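Enoyl-CoA hydratase (PDB 3LKE) probably catalyses the hydration of enoyl-CoA thioesters, as a trimeric bacterial member of the crotonase (enoyl-CoA hydratase/isomerase) family. Local coordinates at residues C187-K190 / Q191-Q194; V197-Y200 / L201-V204; D70-I73 / C74-Q78; E246-K249 / R250-L254; C93-E96 / I97-P101. All coordinates share one frame; numbering follows the deposited sequence.

How the interactions relate
The five contacts are local turns of helix spread over one crotonase-type chain. Interactions 1 and 2 follow each other on helix 190-205, their centres about 14 Å apart: the first caps its start, the second places its later turns on the sheet and against the second subunit. Interactions 3 and 4, centres about 10 Å apart, touch directly: Leu72 CD1 lies 3.5 Å from Glu252 CG where helices 68-76 and 245-253 pack. That pair is more than 40 Å from interaction 2, centre to centre. Interaction 5 ends the long helix 81-98, its centre about 11 Å from the centre of the chain; a glycerol, probably from the crystallisation liquor, lies about 3 Å from the Phe98 side chain.

Interaction 1. Residues C187-K190 / Q191-Q194; sequences CENK and QELQ
Glu192 reaches back from the first turn of helix 190-205 to Cys187 and Glu188, in the chain that leads into the helix. Its CB sits 3.5 Å from Asn189 OD1, and its CG approaches Cys187 CB. CG stands opposite the backbone N (chi1 177°) and the chain beyond it is extended, which carries the carboxylate back to residues 187 and 188. There OE1 accepts from Glu188 N at 2.8 Å, the N-H arriving well above the carboxylate plane, while OE2 rests 3.5 Å from Cys187 CA. The carboxylates of Glu188 and Glu192 are turned 75° against each other and do not meet; Glu188 OE1 forms a salt bridge with Arg130. Asn189 is the N-cap: its OD1 accepts from Glu192 N at 2.7 Å in an almost straight bond. The residue that the Glu192 carboxylate bonds, Glu188, lies just before this N-cap in the chain. Behind the cap the regular helical bonds begin, Leu193 N to Asn189 O and Gln194 N to Lys190 O. On the buried side Cys187 SG meets Leu193 CD1 at 3.9 Å; Leu193 also packs on Ile127 and Leu129 of the adjoining strand 125-129, and Cys187 on Ile127.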
# COMPACT_ATOMS: atom_id res chain seq x y z
N CYS A 187 20.54 -12.83 8.25
CA CYS A 187 21.65 -13.21 9.13
C CYS A 187 22.66 -14.00 8.31
O CYS A 187 22.28 -14.78 7.43
CB CYS A 187 21.16 -14.01 10.32
SG CYS A 187 20.06 -13.07 11.38
N GLU A 188 23.95 -13.81 8.59
CA GLU A 188 25.00 -14.40 7.75
C GLU A 188 25.18 -15.91 7.92
O GLU A 188 25.57 -16.60 6.97
CB GLU A 188 26.33 -13.67 7.97
CG GLU A 188 26.26 -12.17 7.71
CD GLU A 188 26.34 -11.81 6.24
OE1 GLU A 188 25.82 -12.57 5.39
OE2 GLU A 188 26.93 -10.77 5.92
N ASN A 189 24.90 -16.44 9.12
CA ASN A 189 25.08 -17.86 9.39
C ASN A 189 24.19 -18.36 10.53
O ASN A 189 23.52 -17.57 11.20
CB ASN A 189 26.54 -18.13 9.75
CG ASN A 189 26.97 -17.36 10.97
OD1 ASN A 189 26.41 -17.53 12.05
ND2 ASN A 189 27.95 -16.47 10.80
N LYS A 190 24.20 -19.67 10.75
CA LYS A 190 23.32 -20.29 11.73
C LYS A 190 23.52 -19.79 13.16
O LYS A 190 22.55 -19.65 13.91
CB LYS A 190 23.50 -21.81 11.69
CG LYS A 190 22.71 -22.54 12.75
CD LYS A 190 22.86 -24.05 12.59
CE LYS A 190 22.01 -24.80 13.59
NZ LYS A 190 22.11 -26.27 13.37
N GLN A 191 24.77 -19.56 13.54
CA GLN A 191 25.10 -19.05 14.87
C GLN A 191 24.55 -17.64 15.09
O GLN A 191 23.94 -17.35 16.13
CB GLN A 191 26.61 -19.03 15.07
CG GLN A 191 27.19 -20.37 15.45
CD GLN A 191 26.88 -20.74 16.89
OE1 GLN A 191 25.75 -21.10 17.22
NE2 GLN A 191 27.89 -20.66 17.75
N GLU A 192 24.79 -16.78 14.12
CA GLU A 192 24.28 -15.41 14.19
C GLU A 192 22.75 -15.43 14.26
O GLU A 192 22.14 -14.70 15.04
CB GLU A 192 24.74 -14.61 12.98
CG GLU A 192 24.18 -13.19 12.94
CD GLU A 192 24.41 -12.51 11.61
OE1 GLU A 192 25.29 -12.96 10.85
OE2 GLU A 192 23.73 -11.51 11.33
N LEU A 193 22.14 -16.29 13.45
CA LEU A 193 20.69 -16.41 13.43
C LEU A 193 20.14 -16.87 14.78
O LEU A 193 19.14 -16.35 15.26
CB LEU A 193 20.23 -17.38 12.34
CG LEU A 193 18.72 -17.61 12.31
CD1 LEU A 193 18.01 -16.31 11.91
CD2 LEU A 193 18.36 -18.74 11.36
N GLN A 194 20.80 -17.86 15.39
CA GLN A 194 20.37 -18.38 16.68
C GLN A 194 20.37 -17.28 17.75
O GLN A 194 19.45 -17.22 18.57
CB GLN A 194 21.28 -19.54 17.10
CG GLN A 194 20.66 -20.51 18.06
CD GLN A 194 21.58 -21.68 18.35
OE1 GLN A 194 22.19 -22.24 17.44
NE2 GLN A 194 21.68 -22.05 19.62

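Interaction 2. Residues V197-Y200 / L201-V204; sequences VKNY and LKAV
Val197 and Leu201 run side by side, one helical turn apart, and touch through the methyls Val197 CG1 and Leu201 CD1 at 3.8 Å. Leu201 CG lies even closer to the backbone, 3.2 Å from Val197 O, the same oxygen that accepts the Leu201 N-H. Farther along the helix the Tyr200 ring and Val204 meet at a slant: Tyr200 CE2 is 3.8 Å from Val204 CG2, a methyl that also leans on Tyr200 O. With Tyr200 CG trans to the backbone N (chi1 178°), the ring lies toward Val204. A polar pair occupies a different flank. Lys202 NZ donates to Asn199 OD1 over 3.2 Å, the ammonium arriving tilted from the carbonyl plane; a kink at the third torsion of the lysine (chi3 -52°) turns its end back along the asparagine. The stretch is an amphipathic part of helix 190-205, packed on the main sheet of the crotonase fold, with Lys198 and Lys202 exposed, and it also takes part in the trimer interface. Farther out, the apolar face is set by strands: Val197 packs on Leu107, Tyr200 on Val103 and Val105, and Leu201 on Ile53 and Tyr16. Asn199 ND2 makes a weak hydrogen bond to Glu195 OE1. Leu167 of the second subunit packs on Tyr200 and Val204, and His139 NE2 of that subunit is hydrogen-bonded to Ala203 O.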
# COMPACT_ATOMS: atom_id res chain seq x y z
N VAL A 197 17.50 -14.54 16.97
CA VAL A 197 16.21 -15.07 17.39
C VAL A 197 16.03 -15.04 18.91
O VAL A 197 14.96 -14.70 19.42
CB VAL A 197 16.01 -16.50 16.86
CG1 VAL A 197 14.73 -17.09 17.40
CG2 VAL A 197 15.99 -16.50 15.33
N LYS A 198 17.08 -15.41 19.62
CA LYS A 198 17.08 -15.32 21.08
C LYS A 198 16.70 -13.91 21.52
O LYS A 198 15.81 -13.72 22.34
CB LYS A 198 18.47 -15.68 21.60
CG LYS A 198 18.75 -15.34 23.05
CD LYS A 198 20.21 -15.64 23.38
CE LYS A 198 20.59 -15.20 24.79
NZ LYS A 198 19.85 -15.97 25.83
N ASN A 199 17.39 -12.92 20.96
CA ASN A 199 17.17 -11.53 21.32
C ASN A 199 15.79 -11.04 20.90
O ASN A 199 15.12 -10.31 21.63
CB ASN A 199 18.26 -10.65 20.71
CG ASN A 199 19.63 -10.96 21.27
OD1 ASN A 199 19.76 -11.31 22.44
ND2 ASN A 199 20.66 -10.81 20.45
N TYR A 200 15.35 -11.46 19.72
CA TYR A 200 14.05 -11.03 19.21
C TYR A 200 12.93 -11.56 20.10
O TYR A 200 12.01 -10.84 20.46
CB TYR A 200 13.88 -11.48 17.76
CG TYR A 200 12.54 -11.13 17.12
CD1 TYR A 200 12.38 -9.94 16.42
CD2 TYR A 200 11.47 -12.00 17.20
CE1 TYR A 200 11.16 -9.62 15.82
CE2 TYR A 200 10.24 -11.69 16.60
CZ TYR A 200 10.10 -10.50 15.92
OH TYR A 200 8.88 -10.22 15.34
N LEU A 201 13.02 -12.84 20.47
CA LEU A 201 12.02 -13.43 21.33
C LEU A 201 12.04 -12.82 22.73
O LEU A 201 11.01 -12.72 23.39
CB LEU A 201 12.20 -14.95 21.42
CG LEU A 201 11.95 -15.68 20.10
CD1 LEU A 201 12.20 -17.17 20.28
CD2 LEU A 201 10.53 -15.41 19.58
N LYS A 202 13.23 -12.41 23.17
CA LYS A 202 13.37 -11.73 24.44
C LYS A 202 12.58 -10.41 24.41
O LYS A 202 11.88 -10.08 25.37
CB LYS A 202 14.84 -11.46 24.74
CG LYS A 202 15.09 -10.68 26.03
CD LYS A 202 16.48 -10.04 26.00
CE LYS A 202 17.56 -11.08 25.67
NZ LYS A 202 18.88 -10.44 25.40
N ALA A 203 12.68 -9.69 23.30
CA ALA A 203 11.96 -8.43 23.12
C ALA A 203 10.45 -8.66 23.13
O ALA A 203 9.70 -7.91 23.75
CB ALA A 203 12.38 -7.74 21.84
N VAL A 204 10.02 -9.70 22.42
CA VAL A 204 8.61 -10.07 22.42
C VAL A 204 8.11 -10.40 23.82
O VAL A 204 7.01 -9.99 24.20
CB VAL A 204 8.34 -11.27 21.48
CG1 VAL A 204 6.87 -11.65 21.51
CG2 VAL A 204 8.79 -10.95 20.07

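Interaction 3. Residues D70-I73 / C74-Q78; sequences DLLI and CASDQ
The backbone of residues 70-76 holds regular helical bonds at first, Cys74 N to Asp70 O and Ala75 N to Leu71 O, and the helix ends at Ser76, whose N makes two weak bonds, to Leu72 O and to Ile73 O, each 3.0 Å long. The Ser76 hydroxyl adds a bond at this end: OG donates to Leu72 O at 2.7 Å, so one carbonyl receives both the hydroxyl and the weak amide bond of the same residue. OG is placed there by a first torsion that sets it opposite the carbonyl carbon (chi1 -53°), folded back along the preceding turn. It meets the carbonyl tilted 32° from its plane. Leu72 CD1 lies 3.9 Å from the same OG. Asp77, the first residue to leave helical geometry, has its side chain angled across that of Ile73: its OD2 comes 4.2 Å from Ile73 CG2, and a long, weak ion pair links that carboxylate to Arg82. Cys74 SG lies 3.8 Å from Asp70 O. At the start of the stretch Asp70 OD2 is in a salt bridge with Lys24. One side of helix 68-76 packs on helix 245-253, with Leu71 and Ala75 on Leu251, Ala75 also on Lys248, and Leu72 on Glu252, while Phe242, in the loop before that helix, lies against Leu71, Cys74 and Ala75; Leu71 touches Pro66 as well, and the chain beyond Asp77 leads on to helix 81-98.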
# COMPACT_ATOMS: atom_id res chain seq x y z
N ASP A 70 4.35 -34.18 -7.84
CA ASP A 70 3.04 -34.23 -7.19
C ASP A 70 2.02 -33.40 -7.96
O ASP A 70 0.87 -33.82 -8.15
CB ASP A 70 3.14 -33.78 -5.74
CG ASP A 70 3.88 -34.78 -4.87
OD1 ASP A 70 3.75 -35.99 -5.15
OD2 ASP A 70 4.58 -34.37 -3.92
N LEU A 71 2.43 -32.22 -8.43
CA LEU A 71 1.56 -31.40 -9.26
C LEU A 71 1.20 -32.15 -10.55
O LEU A 71 0.06 -32.09 -11.00
CB LEU A 71 2.21 -30.06 -9.60
CG LEU A 71 2.51 -29.17 -8.39
CD1 LEU A 71 3.46 -28.05 -8.79
CD2 LEU A 71 1.24 -28.61 -7.77
N LEU A 72 2.17 -32.85 -11.12
CA LEU A 72 1.92 -33.65 -12.32
C LEU A 72 0.86 -34.71 -12.07
O LEU A 72 0.03 -34.98 -12.93
CB LEU A 72 3.21 -34.30 -12.81
CG LEU A 72 3.10 -35.17 -14.05
CD1 LEU A 72 2.31 -34.46 -15.16
CD2 LEU A 72 4.48 -35.57 -14.54
N ILE A 73 0.87 -35.30 -10.88
CA ILE A 73 -0.15 -36.26 -10.49
C ILE A 73 -1.54 -35.61 -10.49
O ILE A 73 -2.49 -36.15 -11.05
CB ILE A 73 0.16 -36.89 -9.12
CG1 ILE A 73 1.33 -37.87 -9.26
CG2 ILE A 73 -1.07 -37.60 -8.56
CD1 ILE A 73 1.97 -38.26 -7.95
N CYS A 74 -1.65 -34.44 -9.87
CA CYS A 74 -2.91 -33.70 -9.85
C CYS A 74 -3.40 -33.32 -11.25
O CYS A 74 -4.60 -33.29 -11.49
CB CYS A 74 -2.79 -32.44 -8.99
SG CYS A 74 -2.68 -32.78 -7.23
N ALA A 75 -2.48 -33.02 -12.16
CA ALA A 75 -2.87 -32.69 -13.52
C ALA A 75 -3.37 -33.94 -14.25
O ALA A 75 -4.17 -33.85 -15.17
CB ALA A 75 -1.71 -32.07 -14.29
N SER A 76 -2.87 -35.10 -13.81
CA SER A 76 -3.21 -36.38 -14.44
C SER A 76 -4.46 -37.01 -13.84
O SER A 76 -5.01 -37.95 -14.41
CB SER A 76 -2.03 -37.36 -14.32
OG SER A 76 -0.83 -36.79 -14.80
N ASP A 77 -4.89 -36.51 -12.69
CA ASP A 77 -6.05 -37.07 -12.00
C ASP A 77 -7.30 -37.00 -12.86
O ASP A 77 -7.44 -36.10 -13.70
CB ASP A 77 -6.30 -36.34 -10.68
CG ASP A 77 -5.51 -36.92 -9.52
OD1 ASP A 77 -5.34 -36.21 -8.50
OD2 ASP A 77 -5.06 -38.09 -9.61
N GLN A 78 -8.21 -37.94 -12.65
CA GLN A 78 -9.50 -37.94 -13.34
C GLN A 78 -10.43 -36.87 -12.77
O GLN A 78 -11.10 -36.16 -13.53
CB GLN A 78 -10.16 -39.32 -13.24
CG GLN A 78 -9.41 -40.45 -13.94
CD GLN A 78 -9.41 -40.30 -15.45
OE1 GLN A 78 -8.49 -39.71 -16.03
NE2 GLN A 78 -10.44 -40.83 -16.10

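Interaction 4. Residues E246-K249 / R250-L254; sequences EIKK and RLEAL
Glu246 and Arg250 pass each other obliquely one turn apart, with the carboxylate and guanidinium planes 63° apart. Glu246 OE2 lies at the edge of the guanidinium and accepts from Arg250 NE through its anti lone pair, a salt bridge of 2.7 Å. The glutamate is bent at its second torsion (chi2 70°), which brings the carboxylate alongside the end of the arginine; Arg250 is extended from CG to NE, its CD 3.6 Å from OE2. The other two nitrogens have further partners: NH1 donates to Lys140 O and to Glu206 O of the third subunit, and NH2 has a weak bond to Gly207 O of that subunit. This ion pair on the C-terminal helix 245-253 lies at the contact with the third subunit, whose Tyr208 packs on Glu246, Ile247 and Arg250. On another flank the side chains of Lys248 and Glu252 are also angled to each other, but meet more loosely: the pair Lys248 NZ and Glu252 OE2 is a long salt bridge of 3.6 Å, and Lys248 CE lies closer, 3.3 Å from OE2. Between the two charged pairs Ile247 and Leu251 point the same way, Ile247 CG2 and Leu251 CD1 3.9 Å apart. Leu251 packs on Leu71 of helix 68-76 and on Met141, while Ile247 reaches Ile143.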
# COMPACT_ATOMS: atom_id res chain seq x y z
N GLU A 246 -2.62 -28.09 -21.38
CA GLU A 246 -1.36 -27.36 -21.41
C GLU A 246 -0.58 -27.50 -20.10
O GLU A 246 0.65 -27.56 -20.10
CB GLU A 246 -1.60 -25.87 -21.70
CG GLU A 246 -0.34 -25.02 -21.72
CD GLU A 246 0.56 -25.31 -22.91
OE1 GLU A 246 0.08 -25.93 -23.89
OE2 GLU A 246 1.74 -24.93 -22.88
N ILE A 247 -1.31 -27.56 -18.99
CA ILE A 247 -0.69 -27.62 -17.66
C ILE A 247 -0.03 -28.99 -17.48
O ILE A 247 1.11 -29.09 -17.03
CB ILE A 247 -1.71 -27.34 -16.54
CG1 ILE A 247 -1.95 -25.83 -16.37
CG2 ILE A 247 -1.23 -27.90 -15.22
CD1 ILE A 247 -2.42 -25.09 -17.61
N LYS A 248 -0.75 -30.05 -17.84
CA LYS A 248 -0.17 -31.40 -17.79
C LYS A 248 1.08 -31.44 -18.66
O LYS A 248 2.13 -31.92 -18.23
CB LYS A 248 -1.19 -32.44 -18.26
CG LYS A 248 -0.70 -33.88 -18.26
CD LYS A 248 -1.80 -34.81 -18.75
CE LYS A 248 -1.37 -36.26 -18.77
NZ LYS A 248 -1.10 -36.78 -17.40
N LYS A 249 0.96 -30.93 -19.88
CA LYS A 249 2.08 -30.91 -20.82
C LYS A 249 3.27 -30.17 -20.22
O LYS A 249 4.41 -30.63 -20.32
CB LYS A 249 1.66 -30.27 -22.14
CG LYS A 249 2.75 -30.23 -23.19
CD LYS A 249 2.37 -29.32 -24.35
CE LYS A 249 3.31 -29.53 -25.53
NZ LYS A 249 4.74 -29.52 -25.12
N ARG A 250 3.01 -29.03 -19.60
CA ARG A 250 4.09 -28.21 -19.06
C ARG A 250 4.76 -28.89 -17.87
O ARG A 250 5.98 -28.97 -17.80
CB ARG A 250 3.58 -26.81 -18.67
CG ARG A 250 3.48 -25.88 -19.86
CD ARG A 250 2.86 -24.52 -19.50
NE ARG A 250 2.69 -23.71 -20.70
CZ ARG A 250 3.28 -22.54 -20.93
NH1 ARG A 250 4.08 -21.99 -20.03
NH2 ARG A 250 3.06 -21.91 -22.08
N LEU A 251 3.95 -29.39 -16.94
CA LEU A 251 4.48 -30.10 -15.79
C LEU A 251 5.27 -31.33 -16.23
O LEU A 251 6.29 -31.66 -15.63
CB LEU A 251 3.34 -30.52 -14.85
CG LEU A 251 2.63 -29.39 -14.11
CD1 LEU A 251 1.49 -29.94 -13.28
CD2 LEU A 251 3.61 -28.60 -13.24
N GLU A 252 4.78 -31.99 -17.28
CA GLU A 252 5.43 -33.19 -17.80
C GLU A 252 6.83 -32.89 -18.30
O GLU A 252 7.74 -33.71 -18.16
CB GLU A 252 4.60 -33.83 -18.91
CG GLU A 252 3.61 -34.87 -18.44
CD GLU A 252 2.61 -35.26 -19.51
OE1 GLU A 252 2.51 -34.54 -20.53
OE2 GLU A 252 1.91 -36.29 -19.32
N ALA A 253 7.01 -31.71 -18.88
CA ALA A 253 8.31 -31.33 -19.43
C ALA A 253 9.28 -30.91 -18.33
O ALA A 253 10.45 -31.30 -18.35
CB ALA A 253 8.14 -30.22 -20.46
N LEU A 254 8.79 -30.13 -17.38
CA LEU A 254 9.61 -29.68 -16.26
C LEU A 254 10.15 -30.85 -15.46
O LEU A 254 11.13 -30.72 -14.73
CB LEU A 254 8.81 -28.73 -15.36
CG LEU A 254 8.37 -27.42 -16.00
CD1 LEU A 254 7.43 -26.64 -15.09
CD2 LEU A 254 9.58 -26.57 -16.37

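Interaction 5. Residues C93-E96 / I97-P101; sequences CVLE and IFTSP
Thr99 OG1 reaches Leu95 O because it is wedged between its own backbone N and carbonyl carbon (chi1 56°), which turns the hydroxyl back toward the last helical turn. The torsion adds the hydroxyl to the backbone bond already on Leu95 O: Thr99 N donates to that oxygen at 2.9 Å and Thr99 OG1 also at 2.9 Å, the hydroxyl coming in 33° off the carbonyl plane. Thr99 CG2, set opposite the carbonyl carbon by the same torsion, lies 3.5 Å from that oxygen. Two residues earlier, Ile97 CG1 lies 3.2 Å from Cys93 O, which also accepts the Ile97 N-H. This is the C-terminal end of helix 81-98, where Thr99 leaves helical geometry, and carbonyls of the last turn have partners outside: Glu96 O accepts from Asn44 ND2 and Phe98 O from Lys220 NZ. Glu96 OE2 forms a salt bridge with Arg41, and Lys220 also makes a cation-pi contact with Phe98. The helix end lies between helix 30-45, where Ile97 and Glu96 touch Ile40, and helix 223-241, where Leu95 and Phe98 pack on Leu227, before the chain enters strand 103-108.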
# COMPACT_ATOMS: atom_id res chain seq x y z
N CYS A 93 -3.52 -23.68 6.53
CA CYS A 93 -2.25 -23.33 7.15
C CYS A 93 -1.97 -21.83 6.98
O CYS A 93 -1.62 -21.14 7.94
CB CYS A 93 -1.10 -24.11 6.53
SG CYS A 93 -1.14 -25.87 6.94
N VAL A 94 -2.12 -21.32 5.76
CA VAL A 94 -1.85 -19.89 5.52
C VAL A 94 -2.75 -18.98 6.37
O VAL A 94 -2.28 -18.02 6.99
CB VAL A 94 -2.02 -19.52 4.02
CG1 VAL A 94 -1.92 -18.01 3.83
CG2 VAL A 94 -0.99 -20.25 3.16
N LEU A 95 -4.04 -19.30 6.40
CA LEU A 95 -5.01 -18.47 7.09
C LEU A 95 -4.77 -18.50 8.60
O LEU A 95 -4.84 -17.48 9.27
CB LEU A 95 -6.43 -18.93 6.73
CG LEU A 95 -7.58 -18.01 7.14
CD1 LEU A 95 -7.35 -16.60 6.62
CD2 LEU A 95 -8.90 -18.59 6.62
N GLU A 96 -4.47 -19.69 9.11
CA GLU A 96 -4.22 -19.89 10.55
C GLU A 96 -2.92 -19.25 11.04
O GLU A 96 -2.83 -18.83 12.19
CB GLU A 96 -4.22 -21.38 10.88
CG GLU A 96 -5.51 -22.06 10.50
CD GLU A 96 -6.44 -22.25 11.67
OE1 GLU A 96 -6.13 -21.74 12.78
OE2 GLU A 96 -7.49 -22.90 11.48
N ILE A 97 -1.92 -19.16 10.18
CA ILE A 97 -0.75 -18.38 10.52
C ILE A 97 -1.15 -16.91 10.55
O ILE A 97 -0.91 -16.22 11.53
CB ILE A 97 0.38 -18.57 9.49
CG1 ILE A 97 0.88 -20.01 9.53
CG2 ILE A 97 1.55 -17.60 9.76
CD1 ILE A 97 1.84 -20.35 8.41
N PHE A 98 -1.78 -16.46 9.48
CA PHE A 98 -2.16 -15.06 9.35
C PHE A 98 -2.98 -14.57 10.54
O PHE A 98 -2.80 -13.45 11.00
CB PHE A 98 -2.95 -14.83 8.07
CG PHE A 98 -3.16 -13.38 7.76
CD1 PHE A 98 -2.15 -12.61 7.21
CD2 PHE A 98 -4.39 -12.78 8.00
CE1 PHE A 98 -2.35 -11.27 6.91
CE2 PHE A 98 -4.60 -11.43 7.70
CZ PHE A 98 -3.58 -10.68 7.16
N THR A 99 -3.91 -15.39 11.01
CA THR A 99 -4.79 -14.97 12.09
C THR A 99 -4.27 -15.37 13.47
O THR A 99 -4.98 -15.27 14.46
CB THR A 99 -6.22 -15.54 11.93
OG1 THR A 99 -6.17 -16.98 11.84
CG2 THR A 99 -6.91 -14.99 10.67
N SER A 100 -3.03 -15.84 13.53
CA SER A 100 -2.44 -16.17 14.83
C SER A 100 -2.39 -14.95 15.73
O SER A 100 -2.00 -13.87 15.28
CB SER A 100 -1.04 -16.73 14.67
OG SER A 100 -0.45 -16.98 15.94
N PRO A 101 -2.77 -15.10 17.00
CA PRO A 101 -2.62 -14.05 18.02
C PRO A 101 -1.19 -13.91 18.54
O PRO A 101 -0.85 -12.93 19.21
CB PRO A 101 -3.54 -14.52 19.14
CG PRO A 101 -3.50 -16.02 19.03
CD PRO A 101 -3.42 -16.31 17.55